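Long-range contact in aminotransferase class I and II (Streptococcus suis 89/1591, PDB 3OP7), which is a PLP-dependent enzyme of the class I and II aminotransferase family that probably transfers amino groups from an amino acid to a keto acid: residues S192-V204 / Y300-K312. Sequence-based numbering, arbitrary orientation. Where two conformers were deposited one is given.
Sequences SDEVYRSFSELDV and YIRPAVVSTSFVK. With EDO (1,2-ethanediol), chain I.
Ser198 OG is gripped by three groups: it donates to Ala304 O across the contact (2.7 Å) and accepts from the backbone N of Ser200, closing an ST turn, and from Ser200 OG. With OG trans to its own backbone N (chi1 179°), Ser198 reaches the Ala304 carbonyl. Ser200 OG in turn accepts from Leu202 N in a second ST turn. One residue along, Phe199 N donates to Val305 O (3.1 Å, N-H...O 153°), approaching from above the carbonyl plane. The successive carbonyls of Ala304, at the centre of an inverse gamma turn, and Val305 accept these two bonds. Val305 CG1 packs alongside Phe199 CB (3.6 Å), while Val306 CG1 lies against Arg197 O (3.4 Å) and Ser198 CA. The Phe199 ring packs on Leu274 and Leu281 of helix 270-294. Thr308 CG2 covers one face of the Tyr196 ring near the rim, and Ser307 OG, hydrogen-bonded to Val27 O, meets its edge at CE1 (3.5 Å). The contact joins the turn around 304-308 to the loop after the cofactor-binding strand, where Asp193, itself not touching 300-312, hydrogen-bonds through OD2 to N1 of the PLP-lysine residue at position 222, the aspartate-pyridine pair characteristic of fold-type I aminotransferases.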
ATOM      1  N   SER A 192      -7.104 -16.650  -4.563  1.00 22.62           N
ATOM      2  CA  SER A 192      -6.894 -16.653  -6.007  1.00 21.96           C
ATOM      3  C   SER A 192      -6.701 -15.226  -6.548  1.00 22.38           C
ATOM      4  O   SER A 192      -7.605 -14.394  -6.483  1.00 22.38           O
ATOM      5  CB  SER A 192      -8.092 -17.326  -6.681  1.00 23.28           C
ATOM      6  OG  SER A 192      -7.896 -17.421  -8.087  1.00 22.51           O
ATOM      7  N   ASP A 193      -5.484 -14.922  -6.979  1.00 21.34           N
ATOM      8  CA  ASP A 193      -5.170 -13.668  -7.608  1.00 20.79           C
ATOM      9  C   ASP A 193      -5.611 -13.766  -9.081  1.00 21.09           C
ATOM     10  O   ASP A 193      -5.062 -14.554  -9.888  1.00 22.50           O
ATOM     11  CB  ASP A 193      -3.674 -13.386  -7.440  1.00 21.54           C
ATOM     12  CG  ASP A 193      -3.176 -12.173  -8.234  1.00 22.15           C
ATOM     13  OD1 ASP A 193      -3.780 -11.781  -9.249  1.00 23.30           O
ATOM     14  OD2 ASP A 193      -2.081 -11.709  -7.908  1.00 23.50           O
ATOM     15  N   GLU A 194      -6.668 -13.029  -9.372  1.00 20.65           N
ATOM     16  CA  GLU A 194      -7.379 -13.087 -10.605  1.00 22.45           C
ATOM     17  C   GLU A 194      -7.228 -11.852 -11.465  1.00 22.77           C
ATOM     18  O   GLU A 194      -8.106 -11.544 -12.270  1.00 22.42           O
ATOM     19  CB  GLU A 194      -8.858 -13.449 -10.342  1.00 22.92           C
ATOM     20  CG  GLU A 194      -8.947 -14.826  -9.703  1.00 23.38           C
ATOM     21  CD  GLU A 194     -10.299 -15.275  -9.174  1.00 25.88           C
ATOM     22  OE1 GLU A 194     -11.210 -14.448  -8.991  1.00 24.90           O
ATOM     23  OE2 GLU A 194     -10.440 -16.524  -8.975  1.00 22.89           O
ATOM     24  N   VAL A 195      -6.111 -11.146 -11.349  1.00 21.51           N
ATOM     25  CA  VAL A 195      -5.912  -9.963 -12.201  1.00 21.52           C
ATOM     26  C   VAL A 195      -6.008 -10.258 -13.704  1.00 22.96           C
ATOM     27  O   VAL A 195      -6.412  -9.362 -14.460  1.00 24.04           O
ATOM     28  CB  VAL A 195      -4.580  -9.184 -11.894  1.00 20.54           C
ATOM     29  CG1 VAL A 195      -4.621  -8.587 -10.449  1.00 19.28           C
ATOM     30  CG2 VAL A 195      -3.322 -10.031 -12.109  1.00 22.03           C
ATOM     31  N   TYR A 196      -5.610 -11.447 -14.119  1.00 23.75           N
ATOM     32  CA  TYR A 196      -5.681 -11.852 -15.523  1.00 25.53           C
ATOM     33  C   TYR A 196      -6.959 -12.589 -15.843  1.00 26.82           C
ATOM     34  O   TYR A 196      -7.041 -13.827 -15.734  1.00 26.53           O
ATOM     35  CB  TYR A 196      -4.494 -12.723 -15.939  1.00 25.20           C
ATOM     36  CG  TYR A 196      -3.188 -11.940 -15.862  1.00 26.80           C
ATOM     37  CD1 TYR A 196      -2.939 -10.918 -16.772  1.00 32.21           C
ATOM     38  CD2 TYR A 196      -2.226 -12.221 -14.930  1.00 25.97           C
ATOM     39  CE1 TYR A 196      -1.786 -10.215 -16.747  1.00 30.82           C
ATOM     40  CE2 TYR A 196      -1.062 -11.495 -14.896  1.00 26.71           C
ATOM     41  CZ  TYR A 196      -0.855 -10.509 -15.818  1.00 29.97           C
ATOM     42  OH  TYR A 196       0.302  -9.783 -15.847  1.00 37.02           O
ATOM     43  N   ARG A 197      -7.979 -11.814 -16.195  1.00 28.07           N
ATOM     44  CA  ARG A 197      -9.240 -12.352 -16.778  0.50 28.28           C
ATOM     45  C   ARG A 197      -8.978 -12.918 -18.159  1.00 29.40           C
ATOM     46  O   ARG A 197      -8.554 -12.201 -19.090  1.00 28.36           O
ATOM     47  CB  ARG A 197     -10.312 -11.251 -16.897  0.50 29.47           C
ATOM     48  CG  ARG A 197     -11.756 -11.710 -17.183  0.50 30.98           C
ATOM     49  CD  ARG A 197     -12.582 -10.668 -17.982  0.50 32.91           C
ATOM     50  NE  ARG A 197     -13.759 -11.247 -18.655  0.50 34.50           N
ATOM     51  CZ  ARG A 197     -13.893 -11.397 -19.968  0.50 36.90           C
ATOM     52  NH1 ARG A 197     -12.934 -11.029 -20.802  0.50 35.28           N
ATOM     53  NH2 ARG A 197     -15.004 -11.932 -20.454  0.50 40.13           N
ATOM     54  N   SER A 198      -9.265 -14.202 -18.335  1.00 29.41           N
ATOM     55  CA  SER A 198      -9.122 -14.765 -19.629  1.00 30.35           C
ATOM     56  C   SER A 198     -10.148 -14.179 -20.611  1.00 32.36           C
ATOM     57  O   SER A 198     -11.323 -14.059 -20.288  1.00 31.35           O
ATOM     58  CB  SER A 198      -9.297 -16.293 -19.581  1.00 30.18           C
ATOM     59  OG  SER A 198      -9.179 -16.850 -20.874  1.00 32.87           O
ATOM     60  N   PHE A 199      -9.697 -13.931 -21.839  1.00 34.00           N
ATOM     61  CA  PHE A 199     -10.560 -13.524 -22.942  1.00 35.30           C
ATOM     62  C   PHE A 199     -10.807 -14.696 -23.859  1.00 36.98           C
ATOM     63  O   PHE A 199     -11.355 -14.536 -24.953  1.00 38.54           O
ATOM     64  CB  PHE A 199      -9.935 -12.367 -23.737  1.00 35.46           C
ATOM     65  CG  PHE A 199     -10.036 -11.052 -23.041  1.00 34.21           C
ATOM     66  CD1 PHE A 199      -9.252 -10.798 -21.914  1.00 34.78           C
ATOM     67  CD2 PHE A 199     -10.893 -10.044 -23.497  1.00 33.79           C
ATOM     68  CE1 PHE A 199      -9.307  -9.594 -21.245  1.00 34.70           C
ATOM     69  CE2 PHE A 199     -10.951  -8.792 -22.788  1.00 31.26           C
ATOM     70  CZ  PHE A 199     -10.141  -8.588 -21.681  1.00 35.43           C
ATOM     71  N   SER A 200     -10.434 -15.877 -23.400  1.00 36.60           N
ATOM     72  CA  SER A 200     -10.719 -17.111 -24.132  1.00 39.08           C
ATOM     73  C   SER A 200     -12.176 -17.518 -23.971  1.00 40.62           C
ATOM     74  O   SER A 200     -12.944 -16.891 -23.256  1.00 41.33           O
ATOM     75  CB  SER A 200      -9.823 -18.241 -23.619  1.00 38.98           C
ATOM     76  OG  SER A 200     -10.359 -18.854 -22.455  1.00 36.15           O
ATOM     77  N   GLU A 201     -12.516 -18.614 -24.623  1.00 44.18           N
ATOM     78  CA  GLU A 201     -13.886 -19.126 -24.504  0.50 45.14           C
ATOM     79  C   GLU A 201     -14.054 -20.108 -23.336  1.00 45.02           C
ATOM     80  O   GLU A 201     -15.179 -20.544 -23.058  1.00 46.57           O
ATOM     81  CB  GLU A 201     -14.389 -19.725 -25.826  0.50 47.23           C
ATOM     82  CG  GLU A 201     -14.960 -18.672 -26.769  0.50 48.44           C
ATOM     83  CD  GLU A 201     -15.693 -19.306 -27.949  0.50 52.94           C
ATOM     84  OE1 GLU A 201     -16.583 -20.153 -27.712  0.50 56.31           O
ATOM     85  OE2 GLU A 201     -15.385 -18.965 -29.113  0.50 56.22           O
ATOM     86  N   LEU A 202     -12.976 -20.394 -22.600  1.00 43.02           N
ATOM     87  CA  LEU A 202     -13.060 -21.282 -21.440  1.00 41.88           C
ATOM     88  C   LEU A 202     -13.994 -20.717 -20.375  1.00 39.86           C
ATOM     89  O   LEU A 202     -14.127 -19.501 -20.204  1.00 39.48           O
ATOM     90  CB  LEU A 202     -11.679 -21.527 -20.828  1.00 39.81           C
ATOM     91  CG  LEU A 202     -10.662 -22.302 -21.678  1.00 43.96           C
ATOM     92  CD1 LEU A 202      -9.269 -22.256 -21.031  1.00 41.37           C
ATOM     93  CD2 LEU A 202     -11.135 -23.724 -21.785  1.00 44.55           C
ATOM     94  N   ASP A 203     -14.635 -21.629 -19.642  1.00 38.82           N
ATOM     95  CA  ASP A 203     -15.475 -21.260 -18.521  1.00 37.24           C
ATOM     96  C   ASP A 203     -14.577 -21.088 -17.292  1.00 34.83           C
ATOM     97  O   ASP A 203     -14.104 -22.065 -16.719  1.00 33.49           O
ATOM     98  CB  ASP A 203     -16.521 -22.355 -18.292  1.00 38.13           C
ATOM     99  CG  ASP A 203     -17.433 -22.082 -17.113  1.00 38.28           C
ATOM    100  OD1 ASP A 203     -17.386 -20.989 -16.499  1.00 39.07           O
ATOM    101  OD2 ASP A 203     -18.210 -22.980 -16.789  1.00 45.43           O
ATOM    102  N   VAL A 204     -14.319 -19.845 -16.906  1.00 33.55           N
ATOM    103  CA  VAL A 204     -13.387 -19.605 -15.834  1.00 30.45           C
ATOM    104  C   VAL A 204     -14.051 -18.761 -14.752  1.00 30.64           C
ATOM    105  O   VAL A 204     -13.876 -17.526 -14.707  1.00 31.29           O
ATOM    106  CB  VAL A 204     -12.059 -18.967 -16.317  1.00 31.13           C
ATOM    107  CG1 VAL A 204     -11.047 -18.989 -15.237  1.00 29.17           C
ATOM    108  CG2 VAL A 204     -11.448 -19.731 -17.441  1.00 28.55           C
ATOM    109  N   TYR A 300       6.090 -22.260 -27.504  1.00 41.71           N
ATOM    110  CA  TYR A 300       5.406 -22.021 -26.213  1.00 40.44           C
ATOM    111  C   TYR A 300       4.064 -22.736 -26.080  1.00 40.67           C
ATOM    112  O   TYR A 300       3.563 -23.323 -27.065  1.00 41.30           O
ATOM    113  CB  TYR A 300       5.287 -20.518 -25.954  1.00 39.84           C
ATOM    114  CG  TYR A 300       4.167 -19.722 -26.607  1.00 39.40           C
ATOM    115  CD1 TYR A 300       3.517 -20.144 -27.767  1.00 39.43           C
ATOM    116  CD2 TYR A 300       3.857 -18.475 -26.134  1.00 37.11           C
ATOM    117  CE1 TYR A 300       2.526 -19.337 -28.380  1.00 41.05           C
ATOM    118  CE2 TYR A 300       2.867 -17.680 -26.729  1.00 38.22           C
ATOM    119  CZ  TYR A 300       2.208 -18.111 -27.841  1.00 39.98           C
ATOM    120  OH  TYR A 300       1.241 -17.318 -28.436  1.00 39.44           O
ATOM    121  N   ILE A 301       3.521 -22.681 -24.850  1.00 39.71           N
ATOM    122  CA  ILE A 301       2.120 -23.034 -24.590  1.00 39.11           C
ATOM    123  C   ILE A 301       1.343 -21.731 -24.609  1.00 37.52           C
ATOM    124  O   ILE A 301       1.478 -20.901 -23.682  1.00 36.59           O
ATOM    125  CB  ILE A 301       1.896 -23.734 -23.238  1.00 38.47           C
ATOM    126  CG1 ILE A 301       2.776 -25.000 -23.117  1.00 39.74           C
ATOM    127  CG2 ILE A 301       0.424 -24.114 -23.106  1.00 38.02           C
ATOM    128  CD1 ILE A 301       2.355 -26.080 -24.020  1.00 42.34           C
ATOM    129  N   ARG A 302       0.579 -21.550 -25.691  1.00 38.52           N
ATOM    130  CA  ARG A 302      -0.193 -20.318 -25.904  1.00 38.38           C
ATOM    131  C   ARG A 302      -1.041 -19.974 -24.685  1.00 36.62           C
ATOM    132  O   ARG A 302      -1.827 -20.807 -24.244  1.00 36.54           O
ATOM    133  CB  ARG A 302      -1.090 -20.490 -27.145  1.00 39.91           C
ATOM    134  CG  ARG A 302      -1.863 -19.258 -27.597  1.00 41.50           C
ATOM    135  CD  ARG A 302      -2.818 -19.654 -28.690  1.00 45.19           C
ATOM    136  NE  ARG A 302      -3.497 -18.546 -29.356  1.00 45.02           N
ATOM    137  CZ  ARG A 302      -4.738 -18.115 -29.110  1.00 48.07           C
ATOM    138  NH1 ARG A 302      -5.477 -18.629 -28.144  1.00 47.46           N
ATOM    139  NH2 ARG A 302      -5.246 -17.123 -29.844  1.00 49.77           N
ATOM    140  N   PRO A 303      -0.895 -18.744 -24.163  1.00 34.48           N
ATOM    141  CA  PRO A 303      -1.655 -18.297 -22.981  1.00 33.53           C
ATOM    142  C   PRO A 303      -3.151 -18.260 -23.277  1.00 33.76           C
ATOM    143  O   PRO A 303      -3.553 -18.225 -24.431  1.00 33.72           O
ATOM    144  CB  PRO A 303      -1.111 -16.912 -22.727  1.00 32.93           C
ATOM    145  CG  PRO A 303      -0.662 -16.432 -24.070  1.00 34.56           C
ATOM    146  CD  PRO A 303      -0.081 -17.643 -24.711  1.00 34.79           C
ATOM    147  N   ALA A 304      -3.967 -18.250 -22.240  1.00 32.46           N
ATOM    148  CA  ALA A 304      -5.407 -18.272 -22.427  1.00 33.43           C
ATOM    149  C   ALA A 304      -5.921 -16.829 -22.730  1.00 33.23           C
ATOM    150  O   ALA A 304      -6.821 -16.356 -22.065  1.00 32.25           O
ATOM    151  CB  ALA A 304      -6.085 -18.837 -21.140  1.00 33.28           C
ATOM    152  N   VAL A 305      -5.384 -16.201 -23.788  1.00 34.16           N
ATOM    153  CA  VAL A 305      -5.772 -14.845 -24.224  1.00 33.64           C
ATOM    154  C   VAL A 305      -5.758 -13.911 -23.004  1.00 32.35           C
ATOM    155  O   VAL A 305      -6.750 -13.263 -22.659  1.00 31.85           O
ATOM    156  CB  VAL A 305      -7.123 -14.828 -25.011  1.00 35.22           C
ATOM    157  CG1 VAL A 305      -7.245 -13.544 -25.842  1.00 36.10           C
ATOM    158  CG2 VAL A 305      -7.281 -16.070 -25.958  1.00 36.34           C
ATOM    159  N   VAL A 306      -4.581 -13.868 -22.382  1.00 31.92           N
ATOM    160  CA  VAL A 306      -4.216 -12.869 -21.391  1.00 30.72           C
ATOM    161  C   VAL A 306      -2.848 -12.316 -21.766  1.00 31.01           C
ATOM    162  O   VAL A 306      -2.085 -12.952 -22.486  1.00 32.78           O
ATOM    163  CB  VAL A 306      -4.231 -13.442 -19.925  1.00 31.51           C
ATOM    164  CG1 VAL A 306      -5.655 -13.933 -19.539  1.00 30.76           C
ATOM    165  CG2 VAL A 306      -3.233 -14.574 -19.746  1.00 28.86           C
ATOM    166  N   SER A 307      -2.509 -11.168 -21.217  1.00 31.44           N
ATOM    167  CA  SER A 307      -1.332 -10.381 -21.639  1.00 32.06           C
ATOM    168  C   SER A 307       0.029 -10.834 -21.067  1.00 33.11           C
ATOM    169  O   SER A 307       0.935  -9.989 -20.892  1.00 35.12           O
ATOM    170  CB  SER A 307      -1.580  -8.884 -21.250  1.00 29.91           C
ATOM    171  OG  SER A 307      -1.770  -8.663 -19.840  1.00 29.89           O
ATOM    172  N   THR A 308       0.187 -12.120 -20.702  1.00 32.23           N
ATOM    173  CA  THR A 308       1.515 -12.622 -20.336  1.00 31.74           C
ATOM    174  C   THR A 308       1.750 -13.927 -21.080  1.00 32.38           C
ATOM    175  O   THR A 308       0.815 -14.661 -21.411  1.00 33.27           O
ATOM    176  CB  THR A 308       1.742 -12.774 -18.820  1.00 31.32           C
ATOM    177  OG1 THR A 308       3.096 -13.235 -18.552  1.00 28.83           O
ATOM    178  CG2 THR A 308       0.700 -13.717 -18.181  1.00 32.52           C
ATOM    179  N   SER A 309       3.000 -14.164 -21.452  1.00 33.92           N
ATOM    180  CA  SER A 309       3.369 -15.429 -22.065  1.00 33.68           C
ATOM    181  C   SER A 309       4.765 -15.832 -21.616  1.00 34.23           C
ATOM    182  O   SER A 309       5.552 -15.015 -21.117  1.00 33.15           O
ATOM    183  CB  SER A 309       3.320 -15.389 -23.623  1.00 36.31           C
ATOM    184  OG  SER A 309       4.316 -14.524 -24.145  1.00 35.50           O
ATOM    185  N   PHE A 310       5.073 -17.111 -21.802  1.00 33.80           N
ATOM    186  CA  PHE A 310       6.315 -17.694 -21.256  1.00 33.26           C
ATOM    187  C   PHE A 310       6.839 -18.554 -22.378  1.00 34.90           C
ATOM    188  O   PHE A 310       6.312 -19.631 -22.640  1.00 36.11           O
ATOM    189  CB  PHE A 310       6.040 -18.497 -20.001  1.00 32.75           C
ATOM    190  CG  PHE A 310       7.210 -18.613 -19.039  1.00 30.68           C
ATOM    191  CD1 PHE A 310       7.980 -17.526 -18.700  1.00 31.00           C
ATOM    192  CD2 PHE A 310       7.515 -19.839 -18.466  1.00 31.51           C
ATOM    193  CE1 PHE A 310       9.025 -17.638 -17.767  1.00 32.64           C
ATOM    194  CE2 PHE A 310       8.559 -19.974 -17.576  1.00 33.06           C
ATOM    195  CZ  PHE A 310       9.302 -18.859 -17.199  1.00 33.41           C
ATOM    196  N   VAL A 311       7.886 -18.054 -23.018  1.00 35.24           N
ATOM    197  CA  VAL A 311       8.331 -18.593 -24.279  1.00 36.91           C
ATOM    198  C   VAL A 311       9.607 -19.392 -24.037  1.00 37.94           C
ATOM    199  O   VAL A 311      10.507 -18.980 -23.290  1.00 37.79           O
ATOM    200  CB  VAL A 311       8.573 -17.432 -25.268  1.00 37.74           C
ATOM    201  CG1 VAL A 311       9.097 -17.906 -26.566  1.00 39.07           C
ATOM    202  CG2 VAL A 311       7.290 -16.640 -25.473  1.00 38.00           C
ATOM    203  N   LYS A 312       9.648 -20.575 -24.629  1.00 39.42           N
ATOM    204  CA  LYS A 312      10.781 -21.476 -24.472  1.00 41.43           C
ATOM    205  C   LYS A 312      11.814 -21.206 -25.557  1.00 42.84           C
ATOM    206  O   LYS A 312      11.517 -21.383 -26.735  1.00 42.99           O
ATOM    207  CB  LYS A 312      10.301 -22.928 -24.583  1.00 41.82           C
ATOM    208  CG  LYS A 312      11.319 -23.947 -24.125  1.00 46.22           C
ATOM    209  CD  LYS A 312      10.818 -25.354 -24.407  1.00 51.06           C
ATOM    210  CE  LYS A 312      11.575 -26.425 -23.623  1.00 53.48           C
ATOM    211  NZ  LYS A 312      10.775 -27.695 -23.610  1.00 53.01           N
TER
HETATM  212  C1  EDO I 406     -15.202  -9.859 -23.053  1.00 59.02           C
HETATM  213  O1  EDO I 406     -15.954 -10.911 -22.454  1.00 60.24           O
HETATM  214  C2  EDO I 406     -16.001  -9.274 -24.212  1.00 59.83           C
HETATM  215  O2  EDO I 406     -15.211  -8.314 -24.925  1.00 59.18           O